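Local coordinates for histidinol dehydrogenase (Elizabethkingia anophelis NUHP1, PDB 6AN0), which probably catalyses the two successive NAD-dependent oxidations that carry L-histidinol through L-histidinaldehyde to L-histidine, using one zinc ion per subunit, at residues 77-82 with 175-180; 95-100 with 144-149; 159-164 with 182-187; 326-331 with 378-383. One frame throughout, in Å; residues are numbered along the deposited sequence.

In the fold
Contacts 1, 2 and 3 form one touching cluster, while contact 4 stands apart, its nearest atoms about 9 Å from contact 2 and about 18 Å from contacts 1 and 3. Helix 173-181 packs in contact 1 and ends at the turn that opens the second segment of contact 3; Leu145 of contact 2 meets Thr178 of that helix and Ile182. Contact 1 is the most peripheral and only partly buried, whereas the other three are buried. Contacts 1 and 2 are joined by apolar side chains, contact 3 adds strand pairing and a water, and contact 4, beside the predicted catalytic residues, relies on an arginine and bridging waters. Contacts 2 and 4 also border the second subunit.

Contact 1 of 4, residues 77-82 with 175-180; sequences AAIALV and ILYTAN
Tyr177 carries its CG anti to the backbone N (chi1 168°), which sends the ring out obliquely from helix 173-181, beside its own carbonyl carbon, while Ile79 sets CG1 anti to its carbonyl carbon (chi1 -68°) and runs it on to CD1 with chi2 near 173°. The two side chains cross at about a right angle, and Ile79 CG1 comes to the edge of the ring, near its plane, 4.1 Å from Tyr177 CD2. One step further along the isoleucine, CD1 lies 3.9 Å from Asn180 OD1, the amide having been brought there by a CG anti to the backbone N. Val82 closes a type I turn that starts at Ile79, and its CG2 presses on the root of the tyrosine, 3.7 Å from Tyr177 CB. Ala78, one residue before Ile79, points toward the other helix, and its CB is 3.7 Å from Leu176 CB and 3.9 Å from Leu176 CD1. Helix 84-102 closes in at the Val82-Tyr177 end, with Ile87 touching both, and Ile75 reaches Leu176 and Asn180. The contact thus joins the C-terminal end of helix 72-79 to helix 173-181 by van der Waals packing between mostly aliphatic groups, so its hold depends on the fit of shapes rather than on charge or directed bonds.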
loop_
_atom_site.group_PDB
_atom_site.type_symbol
_atom_site.label_atom_id
_atom_site.label_comp_id
_atom_site.label_asym_id
_atom_site.label_seq_id
_atom_site.Cartn_x
_atom_site.Cartn_y
_atom_site.Cartn_z
ATOM N N ALA A 77 6.825 -28.665 -23.406
ATOM C CA ALA A 77 7.702 -29.671 -22.818
ATOM C C ALA A 77 7.499 -29.758 -21.316
ATOM O O ALA A 77 7.485 -30.856 -20.742
ATOM C CB ALA A 77 9.161 -29.349 -23.137
ATOM N N ALA A 78 7.341 -28.606 -20.661
ATOM C CA ALA A 78 7.126 -28.592 -19.220
ATOM C C ALA A 78 5.808 -29.270 -18.841
ATOM O O ALA A 78 5.755 -30.031 -17.869
ATOM C CB ALA A 78 7.174 -27.151 -18.711
ATOM N N ILE A 79 4.733 -29.005 -19.591
ATOM C CA ILE A 79 3.434 -29.598 -19.267
ATOM C C ILE A 79 3.529 -31.120 -19.232
ATOM O O ILE A 79 2.961 -31.775 -18.350
ATOM C CB ILE A 79 2.359 -29.122 -20.267
ATOM C CG1 ILE A 79 2.063 -27.627 -20.082
ATOM C CG2 ILE A 79 1.085 -29.943 -20.118
ATOM C CD1 ILE A 79 1.144 -27.057 -21.148
ATOM N N ALA A 80 4.259 -31.708 -20.183
ATOM C CA ALA A 80 4.373 -33.159 -20.259
ATOM C C ALA A 80 5.240 -33.748 -19.151
ATOM O O ALA A 80 5.253 -34.971 -18.984
ATOM C CB ALA A 80 4.932 -33.566 -21.622
ATOM N N LEU A 81 5.966 -32.921 -18.401
ATOM C CA LEU A 81 6.804 -33.390 -17.306
ATOM C C LEU A 81 6.129 -33.263 -15.946
ATOM O O LEU A 81 6.771 -33.517 -14.922
ATOM C CB LEU A 81 8.128 -32.626 -17.289
ATOM C CG LEU A 81 9.048 -32.748 -18.502
ATOM C CD1 LEU A 81 10.113 -31.658 -18.451
ATOM C CD2 LEU A 81 9.683 -34.123 -18.562
ATOM N N VAL A 82 4.864 -32.858 -15.903
ATOM C CA VAL A 82 4.131 -32.728 -14.650
ATOM C C VAL A 82 3.156 -33.891 -14.541
ATOM O O VAL A 82 2.358 -34.127 -15.456
ATOM C CB VAL A 82 3.396 -31.383 -14.568
ATOM C CG1 VAL A 82 2.708 -31.259 -13.215
ATOM C CG2 VAL A 82 4.372 -30.234 -14.799
ATOM N N ILE A 175 6.870 -24.679 -12.417
ATOM C CA ILE A 175 6.661 -23.239 -12.531
ATOM C C ILE A 175 5.982 -22.904 -13.852
ATOM O O ILE A 175 5.010 -22.137 -13.893
ATOM C CB ILE A 175 7.993 -22.480 -12.389
ATOM C CG1 ILE A 175 8.524 -22.585 -10.963
ATOM C CG2 ILE A 175 7.826 -21.004 -12.813
ATOM C CD1 ILE A 175 9.904 -21.936 -10.785
ATOM N N LEU A 176 6.510 -23.447 -14.956
ATOM C CA LEU A 176 5.963 -23.118 -16.271
ATOM C C LEU A 176 4.547 -23.655 -16.420
ATOM O O LEU A 176 3.664 -22.959 -16.940
ATOM C CB LEU A 176 6.872 -23.671 -17.378
ATOM C CG LEU A 176 8.301 -23.113 -17.399
ATOM C CD1 LEU A 176 9.112 -23.766 -18.507
ATOM C CD2 LEU A 176 8.280 -21.597 -17.564
ATOM N N TYR A 177 4.318 -24.898 -15.981
ATOM C CA TYR A 177 2.971 -25.459 -16.017
ATOM C C TYR A 177 1.987 -24.564 -15.272
ATOM O O TYR A 177 0.916 -24.224 -15.794
ATOM C CB TYR A 177 2.950 -26.875 -15.422
ATOM C CG TYR A 177 1.525 -27.332 -15.193
ATOM C CD1 TYR A 177 0.899 -27.188 -13.947
ATOM C CD2 TYR A 177 0.770 -27.824 -16.247
ATOM C CE1 TYR A 177 -0.437 -27.566 -13.762
ATOM C CE2 TYR A 177 -0.555 -28.199 -16.070
ATOM C CZ TYR A 177 -1.150 -28.067 -14.836
ATOM O OH TYR A 177 -2.460 -28.449 -14.692
ATOM N N THR A 178 2.335 -24.184 -14.037
ATOM C CA THR A 178 1.427 -23.415 -13.195
ATOM C C THR A 178 1.189 -22.014 -13.753
ATOM O O THR A 178 0.055 -21.525 -13.734
ATOM C CB THR A 178 1.973 -23.351 -11.766
ATOM O OG1 THR A 178 2.214 -24.688 -11.287
ATOM C CG2 THR A 178 0.970 -22.681 -10.859
ATOM N N ALA A 179 2.233 -21.345 -14.259
ATOM C CA ALA A 179 2.014 -20.025 -14.848
ATOM C C ALA A 179 1.147 -20.121 -16.094
ATOM O O ALA A 179 0.231 -19.313 -16.281
ATOM C CB ALA A 179 3.344 -19.347 -15.175
ATOM N N ASN A 180 1.408 -21.117 -16.945
ATOM C CA ASN A 180 0.607 -21.275 -18.154
ATOM C C ASN A 180 -0.841 -21.612 -17.820
ATOM O O ASN A 180 -1.765 -21.128 -18.489
ATOM C CB ASN A 180 1.220 -22.341 -19.057
ATOM C CG ASN A 180 0.424 -22.546 -20.323
ATOM O OD1 ASN A 180 -0.348 -23.503 -20.448
ATOM N ND2 ASN A 180 0.588 -21.638 -21.263
#

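Contact 2 of 4, residues 95-100 with 144-149; sequences SNIEKF and VLMLGI. With EDO (1,2-ethanediol), chain C.
Ile97 is the centre of this helix-helix packing, in which helix 84-102 lies across helix 142-154 at -35°, the axes of the two short segments 9.9 Å apart, in a protein of the ALDH-like clan. Its two branches divide the work. CD1 reaches 3.8 Å from Leu145 CB, and CG2 turns the other way to lie 3.8 Å from Ile149 CD1. Ile149 then passes its own CG2 along the backbone of the next residue, 3.7 Å from Glu98 CA. Further out, Ala94 also touches Leu145 and Ile149, while Ile182 of contact 3 leans on Leu145 from the neighbouring loop. The carboxylate of Glu98 extends to the exposed side, where a 1,2-ethanediol, probably from the crystallisation liquor, gives it a weak hydrogen bond. The side of helix 84-102 turned away from helix 142-154 faces the second subunit, with Lys99 NZ bonded to the carbonyl of Glu112 of that chain. Met146 starts out directed away from helix 84-102, but its chain bends at chi2 (-65°) and swings back; its side chain is also about 6 Å from that of Asp364, a ligand of the bound zinc. After that bend, Met146 CE rests 3.6 Å from Ile97 CD1.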
loop_
_atom_site.group_PDB
_atom_site.type_symbol
_atom_site.label_atom_id
_atom_site.label_comp_id
_atom_site.label_asym_id
_atom_site.label_seq_id
_atom_site.Cartn_x
_atom_site.Cartn_y
_atom_site.Cartn_z
ATOM N N SER A 95 -8.476 -23.519 -7.753
ATOM C CA SER A 95 -9.905 -23.269 -7.617
ATOM C C SER A 95 -10.225 -22.599 -6.286
ATOM O O SER A 95 -11.027 -21.657 -6.237
ATOM C CB SER A 95 -10.682 -24.575 -7.773
ATOM O OG SER A 95 -10.771 -24.945 -9.139
ATOM N N ASN A 96 -9.602 -23.060 -5.199
ATOM C CA ASN A 96 -9.872 -22.489 -3.883
ATOM C C ASN A 96 -9.337 -21.072 -3.769
ATOM O O ASN A 96 -10.010 -20.193 -3.218
ATOM C CB ASN A 96 -9.261 -23.369 -2.796
ATOM C CG ASN A 96 -10.012 -24.662 -2.617
ATOM O OD1 ASN A 96 -11.164 -24.762 -3.014
ATOM N ND2 ASN A 96 -9.363 -25.662 -2.022
ATOM N N ILE A 97 -8.116 -20.843 -4.262
ATOM C CA ILE A 97 -7.551 -19.498 -4.284
ATOM C C ILE A 97 -8.422 -18.564 -5.122
ATOM O O ILE A 97 -8.706 -17.422 -4.723
ATOM C CB ILE A 97 -6.099 -19.554 -4.810
ATOM C CG1 ILE A 97 -5.202 -20.295 -3.809
ATOM C CG2 ILE A 97 -5.568 -18.141 -5.094
ATOM C CD1 ILE A 97 -3.884 -20.823 -4.412
ATOM N N GLU A 98 -8.864 -19.030 -6.292
ATOM C CA GLU A 98 -9.696 -18.179 -7.141
ATOM C C GLU A 98 -11.010 -17.846 -6.448
ATOM O O GLU A 98 -11.465 -16.697 -6.474
ATOM C CB GLU A 98 -9.968 -18.864 -8.487
ATOM C CG GLU A 98 -10.698 -17.952 -9.477
ATOM C CD GLU A 98 -10.892 -18.590 -10.848
ATOM O OE1 GLU A 98 -10.690 -19.816 -10.973
ATOM O OE2 GLU A 98 -11.244 -17.862 -11.801
ATOM N N LYS A 99 -11.628 -18.842 -5.812
ATOM C CA LYS A 99 -12.916 -18.610 -5.168
ATOM C C LYS A 99 -12.798 -17.575 -4.051
ATOM O O LYS A 99 -13.622 -16.655 -3.949
ATOM C CB LYS A 99 -13.469 -19.935 -4.648
ATOM C CG LYS A 99 -14.887 -19.861 -4.140
ATOM C CD LYS A 99 -15.479 -21.250 -3.908
ATOM C CE LYS A 99 -16.861 -21.144 -3.277
ATOM N NZ LYS A 99 -17.404 -22.484 -2.905
ATOM N N PHE A 100 -11.768 -17.696 -3.210
ATOM C CA PHE A 100 -11.642 -16.774 -2.085
ATOM C C PHE A 100 -11.285 -15.364 -2.542
ATOM O O PHE A 100 -11.811 -14.382 -2.002
ATOM C CB PHE A 100 -10.589 -17.276 -1.084
ATOM C CG PHE A 100 -10.426 -16.376 0.123
ATOM C CD1 PHE A 100 -11.481 -16.194 1.007
ATOM C CD2 PHE A 100 -9.223 -15.725 0.375
ATOM C CE1 PHE A 100 -11.357 -15.375 2.131
ATOM C CE2 PHE A 100 -9.080 -14.904 1.506
ATOM C CZ PHE A 100 -10.147 -14.730 2.388
ATOM N N VAL A 144 3.248 -18.819 -7.651
ATOM C CA VAL A 144 2.671 -18.430 -8.936
ATOM C C VAL A 144 1.153 -18.327 -8.827
ATOM O O VAL A 144 0.545 -17.358 -9.300
ATOM C CB VAL A 144 3.093 -19.416 -10.040
ATOM C CG1 VAL A 144 2.411 -19.057 -11.349
ATOM C CG2 VAL A 144 4.616 -19.422 -10.194
ATOM N N LEU A 145 0.517 -19.323 -8.198
ATOM C CA LEU A 145 -0.934 -19.255 -7.993
ATOM C C LEU A 145 -1.324 -18.059 -7.134
ATOM O O LEU A 145 -2.305 -17.362 -7.432
ATOM C CB LEU A 145 -1.450 -20.540 -7.335
ATOM C CG LEU A 145 -1.319 -21.838 -8.123
ATOM C CD1 LEU A 145 -1.826 -23.011 -7.285
ATOM C CD2 LEU A 145 -2.069 -21.732 -9.450
ATOM N N MET A 146 -0.576 -17.816 -6.054
ATOM C CA MET A 146 -0.948 -16.793 -5.077
ATOM C C MET A 146 -0.910 -15.385 -5.665
ATOM O O MET A 146 -1.645 -14.498 -5.207
ATOM C CB MET A 146 -0.005 -16.853 -3.869
ATOM C CG MET A 146 -0.080 -18.141 -3.057
ATOM S SD MET A 146 -1.697 -18.344 -2.271
ATOM C CE MET A 146 -1.624 -20.055 -1.715
ATOM N N LEU A 147 -0.018 -15.136 -6.617
ATOM C CA LEU A 147 0.127 -13.807 -7.199
ATOM C C LEU A 147 -0.540 -13.696 -8.557
ATOM O O LEU A 147 -1.128 -12.655 -8.867
ATOM C CB LEU A 147 1.610 -13.442 -7.330
ATOM C CG LEU A 147 2.370 -13.499 -6.006
ATOM C CD1 LEU A 147 3.848 -13.196 -6.234
ATOM C CD2 LEU A 147 1.790 -12.532 -4.965
ATOM N N GLY A 148 -0.508 -14.775 -9.342
ATOM C CA GLY A 148 -1.098 -14.732 -10.673
ATOM C C GLY A 148 -2.619 -14.721 -10.657
ATOM O O GLY A 148 -3.249 -14.070 -11.494
ATOM N N ILE A 149 -3.233 -15.442 -9.724
ATOM C CA ILE A 149 -4.691 -15.584 -9.759
ATOM C C ILE A 149 -5.363 -14.251 -9.418
ATOM O O ILE A 149 -6.276 -13.828 -10.151
ATOM C CB ILE A 149 -5.171 -16.734 -8.846
ATOM C CG1 ILE A 149 -4.853 -18.084 -9.505
ATOM C CG2 ILE A 149 -6.691 -16.634 -8.585
ATOM C CD1 ILE A 149 -5.234 -19.316 -8.671
HETATM C C1 EDO C . -7.676 -17.554 -12.891
HETATM O O1 EDO C . -8.469 -16.365 -12.993
HETATM C C2 EDO C . -6.505 -17.497 -13.862
HETATM O O2 EDO C . -6.947 -17.692 -15.213
#

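Contact 3 of 4, residues 159-164 with 182-187; sequences ITLCTP and IGIKNI. With EDO (1,2-ethanediol), chain C.
Ile184 points from its CB toward strand 158-163 and splits into two branches there. CG2, anti to the backbone N, lies 4.1 Å from Leu161 CB. CG1 goes the other way and meets Ile159 CG2 at 3.9 Å. At the tip, CD1 stays against that same methyl and comes within 4.2 Å of Leu161 CD1, so one isoleucine touches two side chains of the strand. Next along the chain the backbone pairs: Leu161 N donates to Asn186 O at 3.0 Å, an N-H...O angle of 165°, and Leu161 sits beside Ile187 in a parallel bridge. Ahead of that bridge a water joins the chains, donating to Ile159 O and accepting from Lys185 N, 2.8 Å from the water. This is the closing pair of a beta-alpha-beta crossover, strand 158-163, helix 173-181 and strand 186-189. The helix ends in a Schellman motif with Gly183 at C-prime, and Ile184 N bonds back to Ala179 O. One water thus links the two chains at Ile159, where direct pairing has not begun, and two residues on the nearly straight Leu161-Asn186 bond takes over, with aliphatic packing alongside.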
loop_
_atom_site.group_PDB
_atom_site.type_symbol
_atom_site.label_atom_id
_atom_site.label_comp_id
_atom_site.label_asym_id
_atom_site.label_seq_id
_atom_site.Cartn_x
_atom_site.Cartn_y
_atom_site.Cartn_z
ATOM N N ILE A 159 0.670 -9.295 -17.495
ATOM C CA ILE A 159 1.316 -9.943 -16.352
ATOM C C ILE A 159 2.638 -10.536 -16.819
ATOM O O ILE A 159 2.665 -11.363 -17.737
ATOM C CB ILE A 159 0.431 -11.035 -15.736
ATOM C CG1 ILE A 159 -0.893 -10.424 -15.251
ATOM C CG2 ILE A 159 1.220 -11.740 -14.616
ATOM C CD1 ILE A 159 -1.971 -11.432 -14.886
ATOM N N THR A 160 3.728 -10.123 -16.181
ATOM C CA THR A 160 5.062 -10.611 -16.484
ATOM C C THR A 160 5.534 -11.478 -15.330
ATOM O O THR A 160 5.285 -11.151 -14.167
ATOM C CB THR A 160 6.027 -9.436 -16.690
ATOM O OG1 THR A 160 5.804 -8.875 -17.987
ATOM C CG2 THR A 160 7.483 -9.880 -16.569
ATOM N N LEU A 161 6.202 -12.593 -15.643
ATOM C CA LEU A 161 6.823 -13.423 -14.613
ATOM C C LEU A 161 8.294 -13.620 -14.961
ATOM O O LEU A 161 8.606 -14.097 -16.056
ATOM C CB LEU A 161 6.104 -14.772 -14.500
ATOM C CG LEU A 161 6.452 -15.585 -13.251
ATOM C CD1 LEU A 161 5.249 -16.449 -12.879
ATOM C CD2 LEU A 161 7.676 -16.455 -13.454
ATOM N N CYS A 162 9.187 -13.247 -14.039
ATOM C CA CYS A 162 10.629 -13.461 -14.163
ATOM C C CYS A 162 11.078 -14.529 -13.174
ATOM O O CYS A 162 10.735 -14.465 -11.990
ATOM C CB CYS A 162 11.416 -12.181 -13.875
ATOM S SG CYS A 162 11.266 -10.908 -15.143
ATOM N N THR A 163 11.891 -15.475 -13.649
ATOM C CA THR A 163 12.422 -16.525 -12.783
ATOM C C THR A 163 13.716 -17.016 -13.411
ATOM O O THR A 163 13.772 -17.150 -14.642
ATOM C CB THR A 163 11.391 -17.662 -12.607
ATOM O OG1 THR A 163 11.837 -18.603 -11.616
ATOM C CG2 THR A 163 11.125 -18.389 -13.910
ATOM N N PRO A 164 14.776 -17.229 -12.634
ATOM C CA PRO A 164 16.110 -17.437 -13.232
ATOM C C PRO A 164 16.289 -18.852 -13.753
ATOM O O PRO A 164 15.760 -19.815 -13.180
ATOM C CB PRO A 164 17.069 -17.147 -12.071
ATOM C CG PRO A 164 16.252 -17.354 -10.836
ATOM C CD PRO A 164 14.851 -16.945 -11.187
ATOM N N ILE A 182 -2.755 -20.585 -15.395
ATOM C CA ILE A 182 -3.564 -19.441 -14.990
ATOM C C ILE A 182 -3.401 -18.292 -15.979
ATOM O O ILE A 182 -3.788 -17.150 -15.702
ATOM C CB ILE A 182 -3.226 -19.002 -13.559
ATOM C CG1 ILE A 182 -1.772 -18.548 -13.443
ATOM C CG2 ILE A 182 -3.519 -20.133 -12.577
ATOM C CD1 ILE A 182 -1.444 -17.996 -12.088
ATOM N N GLY A 183 -2.837 -18.589 -17.144
ATOM C CA GLY A 183 -2.877 -17.679 -18.272
ATOM C C GLY A 183 -1.749 -16.679 -18.367
ATOM O O GLY A 183 -1.862 -15.714 -19.135
ATOM N N ILE A 184 -0.671 -16.864 -17.615
ATOM C CA ILE A 184 0.497 -16.002 -17.757
ATOM C C ILE A 184 1.267 -16.460 -18.991
ATOM O O ILE A 184 1.703 -17.614 -19.068
ATOM C CB ILE A 184 1.372 -16.046 -16.495
ATOM C CG1 ILE A 184 0.595 -15.508 -15.284
ATOM C CG2 ILE A 184 2.658 -15.261 -16.712
ATOM C CD1 ILE A 184 1.310 -15.713 -13.981
ATOM N N LYS A 185 1.417 -15.562 -19.976
ATOM C CA LYS A 185 2.098 -15.900 -21.218
ATOM C C LYS A 185 3.461 -15.245 -21.376
ATOM O O LYS A 185 4.234 -15.679 -22.233
ATOM C CB LYS A 185 1.228 -15.518 -22.427
ATOM C CG LYS A 185 -0.099 -16.257 -22.481
ATOM C CD LYS A 185 0.128 -17.749 -22.666
ATOM C CE LYS A 185 -1.109 -18.553 -22.298
ATOM N NZ LYS A 185 -2.292 -18.142 -23.094
ATOM N N ASN A 186 3.772 -14.222 -20.589
ATOM C CA ASN A 186 5.022 -13.468 -20.712
ATOM C C ASN A 186 5.943 -13.939 -19.593
ATOM O O ASN A 186 5.918 -13.406 -18.487
ATOM C CB ASN A 186 4.770 -11.964 -20.619
ATOM C CG ASN A 186 3.891 -11.429 -21.754
ATOM O OD1 ASN A 186 3.746 -12.058 -22.801
ATOM N ND2 ASN A 186 3.315 -10.249 -21.545
ATOM N N ILE A 187 6.776 -14.938 -19.894
ATOM C CA ILE A 187 7.646 -15.572 -18.908
ATOM C C ILE A 187 9.083 -15.404 -19.373
ATOM O O ILE A 187 9.412 -15.750 -20.515
ATOM C CB ILE A 187 7.297 -17.063 -18.731
ATOM C CG1 ILE A 187 5.807 -17.226 -18.394
ATOM C CG2 ILE A 187 8.183 -17.715 -17.678
ATOM C CD1 ILE A 187 5.367 -18.679 -18.335
HETATM C C1 EDO C . -7.676 -17.554 -12.891
HETATM O O1 EDO C . -8.469 -16.365 -12.993
HETATM C C2 EDO C . -6.505 -17.497 -13.862
HETATM O O2 EDO C . -6.947 -17.692 -15.213
HETATM O O HOH W 1 1.324 -12.837 -19.437
#

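Contact 4 of 4, residues 326-331 with 378-383; sequences LYAPEH and YARNYS. With EDO (1,2-ethanediol), chain G.
The dry part of this contact is small and close: Ala328 CB lies 3.6 Å from Arg380 CG, and the methyls of Ala328 and Ala379 face each other with their CB atoms 4.2 Å apart. From there the arginine runs extended from CG to NE, which carries its guanidinium past Ala328 to the end of helix 317-327. Arg380 NH2 donates to Leu326 O at 3.0 Å, the N-H...O angle an almost perfect 179°, and the oxygen lies in the guanidinium plane. A cationic group placed against the carbonyls of a helix C-terminus would be expected to be stabilised electrostatically. Ala328, the first residue past that helix, has a positive phi of 61°, and the chain then passes through Pro329 into Glu330 and then His331, the first residue of strand 331-335 in the parallel sheet; both are predicted proton acceptors. The opposing loop forms a short 3-10 turn at 378-380. The rest of the contact is bridged through small molecules rather than packed directly. One water donates to Ala328 O at 2.8 Å and accepts from Ala379 N, and a second accepts from Arg380 NE while giving Leu326 O a weak bond. A 1,2-ethanediol, probably from the crystallisation liquor, takes a hydrogen bond from Arg380 NH1 through its O2 and lays its C1 over one face of Tyr378. Beyond it, Asn381 ND2 bonds to Asp210 O and Gly231 O of the second subunit.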
loop_
_atom_site.group_PDB
_atom_site.type_symbol
_atom_site.label_atom_id
_atom_site.label_comp_id
_atom_site.label_asym_id
_atom_site.label_seq_id
_atom_site.Cartn_x
_atom_site.Cartn_y
_atom_site.Cartn_z
ATOM N N LEU A 326 2.069 -7.990 20.393
ATOM C CA LEU A 326 3.336 -7.262 20.401
ATOM C C LEU A 326 4.315 -7.823 19.371
ATOM O O LEU A 326 5.094 -7.069 18.774
ATOM C CB LEU A 326 3.959 -7.309 21.802
ATOM C CG LEU A 326 3.202 -6.594 22.926
ATOM C CD1 LEU A 326 3.939 -6.728 24.256
ATOM C CD2 LEU A 326 2.989 -5.141 22.585
ATOM N N TYR A 327 4.303 -9.148 19.161
ATOM C CA TYR A 327 5.228 -9.781 18.219
ATOM C C TYR A 327 4.817 -9.534 16.765
ATOM O O TYR A 327 5.678 -9.345 15.890
ATOM C CB TYR A 327 5.296 -11.282 18.512
ATOM C CG TYR A 327 6.219 -12.084 17.612
ATOM C CD1 TYR A 327 7.589 -12.147 17.858
ATOM C CD2 TYR A 327 5.717 -12.792 16.529
ATOM C CE1 TYR A 327 8.426 -12.891 17.036
ATOM C CE2 TYR A 327 6.539 -13.536 15.706
ATOM C CZ TYR A 327 7.894 -13.583 15.965
ATOM O OH TYR A 327 8.709 -14.326 15.152
ATOM N N ALA A 328 3.501 -9.549 16.488
ATOM C CA ALA A 328 2.895 -9.327 15.170
ATOM C C ALA A 328 3.374 -10.383 14.177
ATOM O O ALA A 328 4.120 -10.065 13.237
ATOM C CB ALA A 328 3.200 -7.914 14.665
ATOM N N PRO A 329 2.950 -11.637 14.342
ATOM C CA PRO A 329 3.514 -12.734 13.548
ATOM C C PRO A 329 2.991 -12.773 12.116
ATOM O O PRO A 329 1.848 -12.408 11.823
ATOM C CB PRO A 329 3.063 -13.986 14.314
ATOM C CG PRO A 329 1.727 -13.558 14.946
ATOM C CD PRO A 329 1.950 -12.100 15.325
ATOM N N GLU A 330 3.852 -13.242 11.209
ATOM C CA GLU A 330 3.397 -13.509 9.843
ATOM C C GLU A 330 2.248 -14.525 9.836
ATOM O O GLU A 330 1.216 -14.313 9.188
ATOM C CB GLU A 330 4.560 -14.019 8.993
ATOM C CG GLU A 330 4.165 -14.306 7.556
ATOM C CD GLU A 330 5.172 -15.166 6.819
ATOM O OE1 GLU A 330 6.004 -15.815 7.481
ATOM O OE2 GLU A 330 5.104 -15.217 5.576
ATOM N N HIS A 331 2.418 -15.641 10.548
ATOM C CA HIS A 331 1.371 -16.647 10.711
ATOM C C HIS A 331 1.082 -16.844 12.189
ATOM O O HIS A 331 2.013 -16.939 13.000
ATOM C CB HIS A 331 1.781 -18.010 10.149
ATOM C CG HIS A 331 2.229 -17.986 8.728
ATOM N ND1 HIS A 331 3.559 -17.882 8.372
ATOM C CD2 HIS A 331 1.535 -18.102 7.572
ATOM C CE1 HIS A 331 3.660 -17.918 7.055
ATOM N NE2 HIS A 331 2.447 -18.049 6.546
ATOM N N TYR A 378 6.138 -6.652 10.059
ATOM C CA TYR A 378 5.374 -5.822 9.138
ATOM C C TYR A 378 3.882 -6.110 9.179
ATOM O O TYR A 378 3.114 -5.386 8.537
ATOM C CB TYR A 378 5.913 -5.977 7.719
ATOM C CG TYR A 378 7.200 -5.191 7.545
ATOM C CD1 TYR A 378 7.191 -3.798 7.587
ATOM C CD2 TYR A 378 8.416 -5.831 7.379
ATOM C CE1 TYR A 378 8.351 -3.066 7.439
ATOM C CE2 TYR A 378 9.601 -5.097 7.240
ATOM C CZ TYR A 378 9.551 -3.715 7.269
ATOM O OH TYR A 378 10.701 -2.977 7.126
ATOM N N ALA A 379 3.438 -7.125 9.924
ATOM C CA ALA A 379 2.000 -7.256 10.122
ATOM C C ALA A 379 1.438 -6.098 10.947
ATOM O O ALA A 379 0.212 -5.926 10.982
ATOM C CB ALA A 379 1.663 -8.602 10.780
ATOM N N ARG A 380 2.301 -5.276 11.568
ATOM C CA ARG A 380 1.824 -4.074 12.243
ATOM C C ARG A 380 1.284 -3.030 11.278
ATOM O O ARG A 380 0.509 -2.162 11.701
ATOM C CB ARG A 380 2.948 -3.423 13.065
ATOM C CG ARG A 380 3.477 -4.336 14.147
ATOM C CD ARG A 380 4.631 -3.708 14.934
ATOM N NE ARG A 380 5.214 -4.706 15.839
ATOM C CZ ARG A 380 6.454 -5.178 15.741
ATOM N NH1 ARG A 380 7.256 -4.726 14.789
ATOM N NH2 ARG A 380 6.898 -6.095 16.604
ATOM N N ASN A 381 1.728 -3.035 10.016
ATOM C CA ASN A 381 1.368 -1.938 9.133
ATOM C C ASN A 381 1.122 -2.342 7.691
ATOM O O ASN A 381 0.851 -1.461 6.869
ATOM C CB ASN A 381 2.433 -0.804 9.200
ATOM C CG ASN A 381 3.900 -1.314 9.178
ATOM O OD1 ASN A 381 4.176 -2.468 8.882
ATOM N ND2 ASN A 381 4.830 -0.420 9.479
ATOM N N TYR A 382 1.162 -3.628 7.362
ATOM C CA TYR A 382 0.818 -4.102 6.028
ATOM C C TYR A 382 -0.130 -5.279 6.135
ATOM O O TYR A 382 -0.190 -5.947 7.169
ATOM C CB TYR A 382 2.060 -4.564 5.231
ATOM C CG TYR A 382 3.009 -3.457 4.853
ATOM C CD1 TYR A 382 2.959 -2.882 3.577
ATOM C CD2 TYR A 382 3.964 -2.992 5.758
ATOM C CE1 TYR A 382 3.849 -1.862 3.204
ATOM C CE2 TYR A 382 4.848 -1.973 5.405
ATOM C CZ TYR A 382 4.780 -1.413 4.129
ATOM O OH TYR A 382 5.652 -0.409 3.759
ATOM N N SER A 383 -0.822 -5.564 5.025
ATOM C CA SER A 383 -1.639 -6.761 4.867
ATOM C C SER A 383 -0.919 -7.771 3.983
ATOM O O SER A 383 0.020 -7.441 3.262
ATOM C CB SER A 383 -3.006 -6.442 4.229
ATOM O OG SER A 383 -3.711 -5.432 4.934
HETATM C C1 EDO G . 8.585 -2.838 11.053
HETATM O O1 EDO G . 9.026 -4.160 11.382
HETATM C C2 EDO G . 7.106 -2.687 11.406
HETATM O O2 EDO G . 6.990 -2.479 12.819
HETATM O O HOH W 2 2.817 -4.963 17.569
HETATM O O HOH W 3 4.936 -9.688 10.617
#